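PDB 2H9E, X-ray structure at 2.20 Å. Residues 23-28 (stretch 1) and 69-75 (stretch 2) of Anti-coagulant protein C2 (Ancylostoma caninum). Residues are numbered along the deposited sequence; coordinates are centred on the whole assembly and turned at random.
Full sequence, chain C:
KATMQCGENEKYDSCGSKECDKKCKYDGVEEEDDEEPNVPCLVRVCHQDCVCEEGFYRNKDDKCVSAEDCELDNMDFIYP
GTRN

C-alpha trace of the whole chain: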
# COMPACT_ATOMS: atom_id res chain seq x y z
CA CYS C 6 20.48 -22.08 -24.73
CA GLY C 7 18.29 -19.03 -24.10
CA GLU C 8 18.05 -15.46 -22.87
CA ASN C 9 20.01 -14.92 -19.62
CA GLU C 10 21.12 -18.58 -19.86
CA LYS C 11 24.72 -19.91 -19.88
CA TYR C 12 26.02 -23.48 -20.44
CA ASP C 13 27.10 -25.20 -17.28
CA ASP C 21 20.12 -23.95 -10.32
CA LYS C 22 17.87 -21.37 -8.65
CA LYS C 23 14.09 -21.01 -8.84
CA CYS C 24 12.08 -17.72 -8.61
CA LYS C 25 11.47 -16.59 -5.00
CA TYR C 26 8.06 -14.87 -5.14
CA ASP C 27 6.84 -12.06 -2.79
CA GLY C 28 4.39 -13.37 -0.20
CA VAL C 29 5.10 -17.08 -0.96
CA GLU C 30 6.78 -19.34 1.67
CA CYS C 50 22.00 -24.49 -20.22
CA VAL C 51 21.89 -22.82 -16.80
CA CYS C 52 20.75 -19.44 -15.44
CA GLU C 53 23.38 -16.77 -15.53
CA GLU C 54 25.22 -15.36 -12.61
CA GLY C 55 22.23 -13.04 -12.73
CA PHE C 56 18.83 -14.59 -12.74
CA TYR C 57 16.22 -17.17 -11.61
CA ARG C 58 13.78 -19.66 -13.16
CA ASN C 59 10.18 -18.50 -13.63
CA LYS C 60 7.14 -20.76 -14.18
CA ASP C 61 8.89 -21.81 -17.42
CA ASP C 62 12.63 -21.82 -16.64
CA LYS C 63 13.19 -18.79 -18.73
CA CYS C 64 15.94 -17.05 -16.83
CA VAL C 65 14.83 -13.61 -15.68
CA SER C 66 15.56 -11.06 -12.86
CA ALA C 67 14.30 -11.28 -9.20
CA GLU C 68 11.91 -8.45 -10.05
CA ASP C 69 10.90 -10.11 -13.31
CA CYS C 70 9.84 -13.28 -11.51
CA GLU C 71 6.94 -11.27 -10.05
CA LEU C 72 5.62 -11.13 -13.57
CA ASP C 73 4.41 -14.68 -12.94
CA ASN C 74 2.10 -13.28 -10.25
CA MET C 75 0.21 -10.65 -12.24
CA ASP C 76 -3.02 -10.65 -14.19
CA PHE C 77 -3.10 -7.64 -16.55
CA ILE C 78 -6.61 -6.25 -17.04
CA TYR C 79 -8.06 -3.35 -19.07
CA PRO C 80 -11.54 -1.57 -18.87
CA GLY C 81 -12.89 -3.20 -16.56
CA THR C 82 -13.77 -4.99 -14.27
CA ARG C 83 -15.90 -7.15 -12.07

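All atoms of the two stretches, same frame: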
# COMPACT_ATOMS: atom_id res chain seq x y z
N LYS C 23 15.46 -21.34 -8.44
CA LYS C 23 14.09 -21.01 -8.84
C LYS C 23 13.69 -19.59 -8.37
O LYS C 23 14.37 -18.99 -7.53
CB LYS C 23 13.09 -22.06 -8.35
N CYS C 24 12.59 -19.06 -8.94
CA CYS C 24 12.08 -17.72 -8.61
C CYS C 24 11.51 -17.69 -7.21
O CYS C 24 10.58 -18.43 -6.93
CB CYS C 24 10.98 -17.32 -9.60
SG CYS C 24 11.51 -16.34 -11.05
N LYS C 25 12.07 -16.85 -6.34
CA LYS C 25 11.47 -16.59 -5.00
C LYS C 25 10.42 -15.47 -5.10
O LYS C 25 10.75 -14.32 -5.30
CB LYS C 25 12.56 -16.23 -3.99
N TYR C 26 9.14 -15.83 -4.98
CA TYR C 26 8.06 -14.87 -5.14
C TYR C 26 7.71 -14.15 -3.82
O TYR C 26 7.86 -14.72 -2.75
CB TYR C 26 6.81 -15.54 -5.69
CG TYR C 26 6.98 -16.26 -7.03
CD1 TYR C 26 6.72 -17.63 -7.14
CD2 TYR C 26 7.37 -15.56 -8.20
CE1 TYR C 26 6.86 -18.31 -8.35
CE2 TYR C 26 7.51 -16.23 -9.41
CZ TYR C 26 7.26 -17.60 -9.48
OH TYR C 26 7.38 -18.27 -10.66
N ASP C 27 7.28 -12.89 -3.93
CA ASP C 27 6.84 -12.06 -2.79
C ASP C 27 5.60 -12.68 -2.18
O ASP C 27 4.64 -12.96 -2.90
CB ASP C 27 6.50 -10.64 -3.28
CG ASP C 27 7.65 -9.67 -3.14
OD1 ASP C 27 8.77 -10.10 -2.82
OD2 ASP C 27 7.45 -8.45 -3.32
N GLY C 28 5.61 -12.89 -0.87
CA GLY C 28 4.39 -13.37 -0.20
C GLY C 28 4.11 -14.88 -0.30
O GLY C 28 3.00 -15.34 0.00
N ASP C 69 11.66 -9.60 -12.17
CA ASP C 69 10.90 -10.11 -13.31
C ASP C 69 10.12 -11.40 -13.05
O ASP C 69 9.12 -11.67 -13.70
CB ASP C 69 11.78 -10.22 -14.54
CG ASP C 69 11.96 -8.89 -15.24
OD1 ASP C 69 13.11 -8.37 -15.26
OD2 ASP C 69 10.93 -8.36 -15.73
N CYS C 70 10.59 -12.15 -12.06
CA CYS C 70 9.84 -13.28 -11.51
C CYS C 70 8.40 -12.87 -11.29
O CYS C 70 7.46 -13.53 -11.80
CB CYS C 70 10.44 -13.69 -10.17
SG CYS C 70 12.06 -14.51 -10.25
N GLU C 71 8.23 -11.73 -10.59
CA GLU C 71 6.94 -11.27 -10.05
C GLU C 71 5.93 -11.14 -11.14
O GLU C 71 4.72 -11.14 -10.90
CB GLU C 71 7.10 -9.96 -9.29
CG GLU C 71 8.05 -10.09 -8.08
CD GLU C 71 7.50 -11.00 -6.95
OE1 GLU C 71 8.27 -11.39 -6.04
OE2 GLU C 71 6.30 -11.31 -6.91
N LEU C 72 6.45 -11.06 -12.36
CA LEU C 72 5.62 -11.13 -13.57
C LEU C 72 4.74 -12.38 -13.60
O LEU C 72 3.62 -12.34 -14.10
CB LEU C 72 6.50 -11.09 -14.82
CG LEU C 72 6.86 -9.73 -15.41
CD1 LEU C 72 5.77 -8.67 -15.31
CD2 LEU C 72 8.07 -9.27 -14.70
N ASP C 73 5.24 -13.48 -13.05
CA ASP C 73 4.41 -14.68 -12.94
C ASP C 73 3.17 -14.51 -12.04
O ASP C 73 2.27 -15.37 -12.05
CB ASP C 73 5.23 -15.84 -12.38
CG ASP C 73 6.42 -16.22 -13.26
OD1 ASP C 73 6.52 -15.74 -14.43
OD2 ASP C 73 7.26 -16.97 -12.76
N ASN C 74 3.13 -13.42 -11.26
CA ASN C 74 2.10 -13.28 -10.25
C ASN C 74 1.17 -12.13 -10.51
O ASN C 74 0.49 -11.65 -9.59
CB ASN C 74 2.72 -13.23 -8.84
CG ASN C 74 3.23 -14.59 -8.39
OD1 ASN C 74 2.73 -15.62 -8.84
ND2 ASN C 74 4.23 -14.61 -7.53
N MET C 75 1.10 -11.73 -11.78
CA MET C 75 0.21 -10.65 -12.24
C MET C 75 -0.77 -11.05 -13.36
O MET C 75 -0.38 -11.61 -14.40
CB MET C 75 1.04 -9.44 -12.70
CG MET C 75 2.29 -9.21 -11.87
SD MET C 75 3.24 -7.74 -12.31
CE MET C 75 4.54 -7.85 -11.12
O HOH W 1 4.24 -12.49 -5.69

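The shortest polar contact between the two stretches is the hydrogen bond from Tyr26 OH to Asp73 OD2, at 2.5 Å. So short a distance suits a phenol donating to a carboxylate, an acceptor that carries negative charge. Tyrosine fits here because its rigid ring carries the hydroxyl well beyond the backbone of stretch 1, while the CA-to-CB bond of Asp73 points toward that stretch and its short side chain presents the carboxylate near the plane of the ring. The same OD2 is also hydrogen-bonded elsewhere in the structure.

A second direct hydrogen bond joins backbone to side chain: Asp27 N donates to Glu71 OE1 at 2.8 Å, with an N-H...acceptor angle of 142°. Glu71 starts sideways from its CA, but both chi1 and chi2 are m, and the end of the side chain comes nearer to stretch 1. The two methylenes of glutamate carry its carboxylate to the Asp27 amide. The arrangement also brings like charges together, since Asp27 OD1 lies 3.5 Å from Glu71 OE1. OE1 accepts from the Asp27 amide, and the other carboxylate oxygen of Asp27, OD2, is hydrogen-bonded elsewhere in the structure.

One water ties these groups together. The water O donates to Asp27 O at 2.9 Å and to Glu71 OE2 at 2.7 Å, and accepts from Asn74 ND2 at 2.8 Å. Asparagine suits this site because its amide nitrogen can donate to a water whose own hydrogens are committed to two acceptors. Thus both carboxylate oxygens of Glu71 serve the contact, OE1 directly and OE2 through the water.

The covalent link is the disulfide between Cys24 SG and Cys70 SG, 2.1 Å long with a chi3 of -85°, close to the right angle that a relaxed disulfide prefers. Both CA-to-CB bonds point toward the other stretch, and the bridge fastens segments 46 residues apart in sequence.

Packing gathers around the ring of Tyr26, the residue with the largest area covered by the other stretch. Asn74 CG lies over one face, and Asn74 ND2 comes within 3.2 Å of Tyr26 CG. At the ring edge, Tyr26 CE2 lies 3.6 Å from Cys70 O; Tyr26 CE2 also makes an apolar contact with Cys70 CB at 4.0 Å, so the ring packs beside the disulfide. In the 3-10 segment 71-73 and just after it, Asp73 N donates to Cys70 O at 2.5 Å and Asn74 N to Glu71 O at 2.8 Å; Cys70, Glu71, Asp73 and Asn74 all meet stretch 1 from one compact segment.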